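Local structure of BfpC (Escherichia coli, 3VHJ) at residues C86-A91 / W96-V101. The protein is an essential, membrane-bound type IV pilus biogenesis protein whose N-terminal cytoplasmic domain, the part described here, probably interacts with the pilus ATPase BfpD. The protein carries 1 engineered substitution. Sequence-based numbering, arbitrary orientation.
Sequences CGLFPA and WLVIGV
Gly87 and Phe89 face Ile99 and Leu97 as the two hydrogen-bonded pairs of an antiparallel ladder whose strand axes run at 162° to each other. Each pair is closed by two backbone bonds, the shortest from Leu97 N to Phe89 O at 2.6 Å; Gly87 N reaches Ile99 O at 3.0 Å along a more bent path, 148° at the hydrogen. Successive side chains alternate between the two surfaces of the sheet.

On one surface lie Cys86, Leu88, Pro90, Trp96 and Val98. Pro90 CB sits over a face of the indole, 3.7 Å from the centroid of its six-membered ring, in a CH-pi contact, while Pro90 CG presses to 3.2 Å from Trp96 CZ3. Trp96 has CG anti to its carbonyl carbon (chi1 -75°), which turns its six-membered ring toward Pro90 of the partner strand. Leu88 slants across next to it, its CD1 branch 3.6 Å from Val98 CG2 and 4.0 Å from Trp96 CE3. Helix 116-127 packs on this surface, with Ala119 touching both Leu88 and Trp96.

The other surface carries Phe89, Leu97 and Ile99. The Phe89 ring extends over Gly87, where there is no side chain to obstruct it, and its CE2 meets Ile99 CD1 at 3.7 Å, the two side chains crossing at about a right angle. Leu74 of helix 74-77 touches Leu97, and Leu75 touches Ile99.

The arrangement is a beta hairpin whose two strands are the central pair of a mixed four-stranded sheet, between strands 107-113 and 135-137, with the hairpin's mainly apolar side chains on both surfaces.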
loop_
_atom_site.group_PDB
_atom_site.type_symbol
_atom_site.label_atom_id
_atom_site.label_comp_id
_atom_site.label_asym_id
_atom_site.label_seq_id
_atom_site.Cartn_x
_atom_site.Cartn_y
_atom_site.Cartn_z
ATOM N N CYS A 86 6.400 7.789 -4.017
ATOM C CA CYS A 86 6.830 6.454 -3.646
ATOM C C CYS A 86 7.812 6.647 -2.502
ATOM O O CYS A 86 8.267 7.761 -2.251
ATOM C CB CYS A 86 7.516 5.746 -4.817
ATOM S SG CYS A 86 9.279 6.090 -4.978
ATOM N N GLY A 87 8.129 5.573 -1.796
ATOM C CA GLY A 87 9.073 5.710 -0.707
ATOM C C GLY A 87 9.341 4.438 0.060
ATOM O O GLY A 87 8.562 3.485 0.010
ATOM N N LEU A 88 10.478 4.440 0.748
ATOM C CA LEU A 88 10.921 3.342 1.594
ATOM C C LEU A 88 10.763 3.933 2.994
ATOM O O LEU A 88 11.350 4.973 3.301
ATOM C CB LEU A 88 12.391 3.027 1.312
ATOM C CG LEU A 88 13.121 2.061 2.247
ATOM C CD1 LEU A 88 12.488 0.683 2.194
ATOM C CD2 LEU A 88 14.590 1.994 1.831
ATOM N N PHE A 89 9.965 3.281 3.834
ATOM C CA PHE A 89 9.700 3.793 5.176
ATOM C C PHE A 89 9.752 2.731 6.261
ATOM O O PHE A 89 9.255 1.625 6.081
ATOM C CB PHE A 89 8.292 4.388 5.257
ATOM C CG PHE A 89 8.024 5.513 4.304
ATOM C CD1 PHE A 89 8.339 6.822 4.648
ATOM C CD2 PHE A 89 7.372 5.273 3.098
ATOM C CE1 PHE A 89 7.996 7.878 3.810
ATOM C CE2 PHE A 89 7.029 6.323 2.254
ATOM C CZ PHE A 89 7.338 7.624 2.610
ATOM N N PRO A 90 10.338 3.067 7.417
ATOM C CA PRO A 90 10.409 2.109 8.522
ATOM C C PRO A 90 9.122 2.320 9.322
ATOM O O PRO A 90 8.755 3.464 9.591
ATOM C CB PRO A 90 11.620 2.578 9.338
ATOM C CG PRO A 90 12.256 3.694 8.510
ATOM C CD PRO A 90 11.144 4.263 7.704
ATOM N N ALA A 91 8.425 1.244 9.676
ATOM C CA ALA A 91 7.217 1.379 10.490
ATOM C C ALA A 91 7.726 1.343 11.930
ATOM O O ALA A 91 8.926 1.177 12.153
ATOM C CB ALA A 91 6.257 0.222 10.236
ATOM N N TRP A 96 9.505 -2.815 7.512
ATOM C CA TRP A 96 9.864 -1.837 6.499
ATOM C C TRP A 96 8.800 -1.828 5.422
ATOM O O TRP A 96 8.344 -2.882 4.981
ATOM C CB TRP A 96 11.228 -2.158 5.893
ATOM C CG TRP A 96 12.327 -1.800 6.829
ATOM C CD1 TRP A 96 12.820 -2.562 7.854
ATOM C CD2 TRP A 96 13.009 -0.548 6.894
ATOM N NE1 TRP A 96 13.764 -1.851 8.556
ATOM C CE2 TRP A 96 13.900 -0.611 7.988
ATOM C CE3 TRP A 96 12.953 0.629 6.132
ATOM C CZ2 TRP A 96 14.728 0.457 8.341
ATOM C CZ3 TRP A 96 13.778 1.690 6.482
ATOM C CH2 TRP A 96 14.654 1.595 7.579
ATOM N N LEU A 97 8.417 -0.630 5.000
ATOM C CA LEU A 97 7.382 -0.464 3.993
ATOM C C LEU A 97 7.900 0.198 2.720
ATOM O O LEU A 97 8.710 1.118 2.780
ATOM C CB LEU A 97 6.256 0.403 4.564
ATOM C CG LEU A 97 5.696 0.006 5.934
ATOM C CD1 LEU A 97 4.690 1.062 6.382
ATOM C CD2 LEU A 97 5.052 -1.377 5.858
ATOM N N VAL A 98 7.441 -0.290 1.571
ATOM C CA VAL A 98 7.805 0.301 0.289
ATOM C C VAL A 98 6.469 0.543 -0.399
ATOM O O VAL A 98 5.725 -0.398 -0.663
ATOM C CB VAL A 98 8.667 -0.636 -0.574
ATOM C CG1 VAL A 98 8.974 0.039 -1.919
ATOM C CG2 VAL A 98 9.969 -0.952 0.158
ATOM N N ILE A 99 6.165 1.806 -0.671
ATOM C CA ILE A 99 4.895 2.162 -1.281
ATOM C C ILE A 99 5.057 3.031 -2.518
ATOM O O ILE A 99 6.111 3.606 -2.747
ATOM C CB ILE A 99 3.996 2.893 -0.262
ATOM C CG1 ILE A 99 4.586 4.254 0.088
ATOM C CG2 ILE A 99 3.886 2.065 1.016
ATOM C CD1 ILE A 99 3.749 5.040 1.075
ATOM N N GLY A 100 3.995 3.116 -3.313
ATOM C CA GLY A 100 4.033 3.915 -4.525
ATOM C C GLY A 100 2.635 4.150 -5.065
ATOM O O GLY A 100 1.861 3.205 -5.218
ATOM N N VAL A 101 2.311 5.412 -5.339
ATOM C CA VAL A 101 1.000 5.792 -5.866
ATOM C C VAL A 101 1.244 6.642 -7.115
ATOM O O VAL A 101 2.057 7.573 -7.091
ATOM C CB VAL A 101 0.207 6.597 -4.811
ATOM C CG1 VAL A 101 -1.111 7.077 -5.389
ATOM C CG2 VAL A 101 -0.043 5.727 -3.587
#